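Local coordinates for uncharacterized protein (Legionella longbeachae NSW150, PDB 4JZA) that probably removes the 3-phosphate from phosphatidylinositol 3-phosphate lipids as a phosphoinositide phosphatase acting in the interaction of the pathogen with its host, at residues K371-R381 / H545-K554. Numbering follows the deposited sequence.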
# COMPACT_ATOMS: atom_id res chain seq x y z
N LYS A 371 -24.02 12.82 -9.53
CA LYS A 371 -22.69 12.35 -9.18
C LYS A 371 -22.34 12.72 -7.75
O LYS A 371 -22.56 13.85 -7.34
CB LYS A 371 -21.66 12.85 -10.19
CG LYS A 371 -21.78 12.02 -11.45
CD LYS A 371 -20.95 12.49 -12.62
CE LYS A 371 -21.42 11.72 -13.86
NZ LYS A 371 -20.31 11.52 -14.84
N ARG A 372 -21.91 11.71 -6.98
CA ARG A 372 -21.43 11.89 -5.62
C ARG A 372 -19.98 11.41 -5.65
O ARG A 372 -19.68 10.29 -6.08
CB ARG A 372 -22.28 11.10 -4.62
CG ARG A 372 -23.70 11.66 -4.48
CD ARG A 372 -24.76 10.61 -4.74
NE ARG A 372 -24.77 9.61 -3.70
CZ ARG A 372 -25.24 8.38 -3.83
NH1 ARG A 372 -25.78 7.95 -4.96
NH2 ARG A 372 -25.18 7.56 -2.79
N TYR A 373 -19.08 12.26 -5.20
CA TYR A 373 -17.65 12.04 -5.35
C TYR A 373 -16.99 11.44 -4.12
O TYR A 373 -17.29 11.79 -3.00
CB TYR A 373 -16.96 13.33 -5.78
CG TYR A 373 -17.50 13.88 -7.08
CD1 TYR A 373 -18.67 14.62 -7.10
CD2 TYR A 373 -16.86 13.65 -8.28
CE1 TYR A 373 -19.18 15.12 -8.28
CE2 TYR A 373 -17.37 14.14 -9.46
CZ TYR A 373 -18.53 14.88 -9.45
OH TYR A 373 -19.04 15.38 -10.61
N ARG A 374 -16.09 10.49 -4.35
CA ARG A 374 -15.45 9.73 -3.29
C ARG A 374 -13.94 9.69 -3.50
O ARG A 374 -13.47 9.71 -4.62
CB ARG A 374 -15.98 8.31 -3.29
CG ARG A 374 -16.04 7.69 -4.67
CD ARG A 374 -16.71 6.34 -4.66
NE ARG A 374 -16.30 5.55 -3.51
CZ ARG A 374 -16.61 4.27 -3.36
NH1 ARG A 374 -17.32 3.64 -4.27
NH2 ARG A 374 -16.21 3.62 -2.29
N SER A 375 -13.20 9.65 -2.41
CA SER A 375 -11.75 9.52 -2.45
C SER A 375 -11.24 9.02 -1.12
O SER A 375 -11.98 8.93 -0.16
CB SER A 375 -11.09 10.85 -2.83
OG SER A 375 -10.81 11.63 -1.68
N SER A 376 -9.96 8.67 -1.06
CA SER A 376 -9.28 8.46 0.20
C SER A 376 -9.14 9.80 0.89
O SER A 376 -9.12 10.84 0.25
CB SER A 376 -7.91 7.85 -0.04
OG SER A 376 -8.02 6.56 -0.59
N HIS A 377 -9.05 9.78 2.21
CA HIS A 377 -9.03 11.00 2.99
C HIS A 377 -8.06 11.97 2.35
O HIS A 377 -7.08 11.56 1.86
CB HIS A 377 -8.59 10.70 4.44
CG HIS A 377 -9.03 11.76 5.41
ND1 HIS A 377 -8.26 12.85 5.70
CD2 HIS A 377 -10.19 11.92 6.08
CE1 HIS A 377 -8.90 13.62 6.55
NE2 HIS A 377 -10.07 13.07 6.81
N ILE A 378 -8.36 13.26 2.32
CA ILE A 378 -7.48 14.25 1.64
C ILE A 378 -6.08 14.36 2.26
O ILE A 378 -5.13 14.75 1.59
CB ILE A 378 -8.12 15.67 1.62
CG1 ILE A 378 -8.59 16.10 3.02
CG2 ILE A 378 -9.31 15.73 0.68
CD1 ILE A 378 -8.72 17.59 3.14
N ALA A 379 -5.96 14.00 3.53
CA ALA A 379 -4.68 14.07 4.22
C ALA A 379 -4.05 12.70 4.17
O ALA A 379 -4.74 11.68 4.07
CB ALA A 379 -4.87 14.49 5.65
N THR A 380 -2.72 12.65 4.23
CA THR A 380 -2.05 11.36 4.05
C THR A 380 -1.52 10.77 5.35
O THR A 380 -0.69 11.35 6.01
CB THR A 380 -0.97 11.42 2.96
OG1 THR A 380 -0.20 10.23 3.02
CG2 THR A 380 -0.08 12.65 3.15
N ARG A 381 -2.04 9.61 5.74
CA ARG A 381 -1.49 8.83 6.84
C ARG A 381 -0.02 8.41 6.63
O ARG A 381 0.69 8.10 7.58
CB ARG A 381 -2.33 7.56 7.09
CG ARG A 381 -2.22 6.54 5.97
CD ARG A 381 -2.93 5.23 6.30
NE ARG A 381 -2.44 4.67 7.56
CZ ARG A 381 -3.15 3.89 8.40
NH1 ARG A 381 -4.43 3.54 8.16
NH2 ARG A 381 -2.57 3.49 9.54
N HIS A 545 -22.41 20.38 -4.05
CA HIS A 545 -21.40 19.39 -4.41
C HIS A 545 -21.25 18.36 -3.29
O HIS A 545 -20.93 18.71 -2.15
CB HIS A 545 -20.07 20.10 -4.63
CG HIS A 545 -18.95 19.18 -5.00
ND1 HIS A 545 -18.98 18.35 -6.09
CD2 HIS A 545 -17.77 18.96 -4.43
CE1 HIS A 545 -17.85 17.67 -6.16
NE2 HIS A 545 -17.09 18.04 -5.18
N SER A 546 -21.46 17.10 -3.64
CA SER A 546 -21.40 15.96 -2.70
C SER A 546 -20.05 15.28 -2.71
O SER A 546 -19.68 14.67 -3.68
CB SER A 546 -22.49 14.95 -3.05
OG SER A 546 -22.24 13.74 -2.40
N TYR A 547 -19.29 15.44 -1.64
CA TYR A 547 -18.00 14.77 -1.49
C TYR A 547 -17.88 14.19 -0.10
O TYR A 547 -18.35 14.79 0.90
CB TYR A 547 -16.78 15.70 -1.77
CG TYR A 547 -15.46 15.05 -1.39
CD1 TYR A 547 -14.87 14.05 -2.20
CD2 TYR A 547 -14.85 15.34 -0.19
CE1 TYR A 547 -13.68 13.41 -1.84
CE2 TYR A 547 -13.69 14.71 0.19
CZ TYR A 547 -13.09 13.73 -0.64
OH TYR A 547 -11.94 13.09 -0.21
N GLY A 548 -17.22 13.03 -0.02
CA GLY A 548 -16.88 12.46 1.27
C GLY A 548 -15.81 11.39 1.19
O GLY A 548 -15.43 10.97 0.10
N SER A 549 -15.28 11.03 2.35
CA SER A 549 -14.33 9.96 2.45
C SER A 549 -14.40 9.33 3.82
O SER A 549 -14.89 9.93 4.77
CB SER A 549 -12.94 10.49 2.26
OG SER A 549 -12.59 11.28 3.37
N CYS A 550 -13.93 8.09 3.89
CA CYS A 550 -13.48 7.49 5.13
C CYS A 550 -11.96 7.51 5.00
O CYS A 550 -11.46 8.20 4.16
CB CYS A 550 -14.03 6.09 5.25
SG CYS A 550 -13.70 5.02 3.83
N VAL A 551 -11.21 6.78 5.82
CA VAL A 551 -9.76 6.89 5.73
C VAL A 551 -9.26 6.42 4.35
O VAL A 551 -8.40 7.04 3.74
CB VAL A 551 -9.03 6.08 6.84
CG1 VAL A 551 -7.53 6.04 6.60
CG2 VAL A 551 -9.31 6.67 8.22
N SER A 552 -9.77 5.29 3.89
CA SER A 552 -9.35 4.71 2.63
C SER A 552 -10.32 4.99 1.48
O SER A 552 -9.97 4.80 0.32
CB SER A 552 -9.31 3.21 2.76
OG SER A 552 -10.64 2.72 2.94
N GLY A 553 -11.55 5.35 1.81
CA GLY A 553 -12.55 5.61 0.81
C GLY A 553 -13.21 4.36 0.26
O GLY A 553 -14.02 4.45 -0.65
N LYS A 554 -12.86 3.20 0.78
CA LYS A 554 -13.49 1.98 0.31
C LYS A 554 -14.38 1.29 1.32
O LYS A 554 -15.04 0.31 0.99
CB LYS A 554 -12.45 0.99 -0.21
CG LYS A 554 -11.13 1.03 0.51
CD LYS A 554 -10.25 -0.12 0.08
CE LYS A 554 -9.24 -0.48 1.15
NZ LYS A 554 -9.81 -1.39 2.17
O HOH W 1 -22.54 16.47 -6.20
O HOH W 2 -20.05 12.15 -1.53
O HOH W 3 -15.59 0.28 -1.84
O HOH W 4 -13.48 6.44 -2.76
O HOH W 5 -11.39 13.49 2.48
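Two successive residues of 371-381 grip successive carbonyls of the loop that follows strand 545-549, both from above the carbonyl plane: Ser376 OG donates to Ser552 O (2.8 Å) and His377 N to Val551 O (3.2 Å, 55° out of the plane). The Ser376 hydroxyl lies anti to its own carbonyl carbon (chi1 -65°), which brings it against the turn. Upstream, neighbouring parallel strands of the mixed sheet run together: Tyr373 N donates to Ser546 O (2.9 Å) and Gly548 N to Tyr373 O (3.2 Å). Water 2 bridges Tyr373 O and Ser546 OG, a hydroxyl also bonded to Gln536. On the Tyr373 face of the sheet, the His545 ring meets the Tyr373 ring obliquely, planes at 41°, while Tyr405 lies against Tyr373. Tyr547 lies further along this face; water 5 ties its OH to Ser549 OG and Ile378 N. Arg374 leaves from the other face, and a bend at chi3 turns the guanidinium edge to Gly553 O, which accepts from NH2 (2.9 Å) slightly tilted from the guanidinium plane; NH1 forms a salt bridge with Asp164 and a hydrogen bond with Gln605. Water 4 donates to the same carbonyl and weakly accepts from Arg374 NE. Ser552 OG accepts from Lys554 N (3.1 Å), an ST turn. Cys550 begins the sequence CVSGKDR, consistent with the CX5R phosphate-binding P-loop of cysteine-dependent phosphatases. The carbonyls of Val551, Ser552 and Gly553 are thus all engaged by 371-381, which would fix the course of this loop and its peptide orientations.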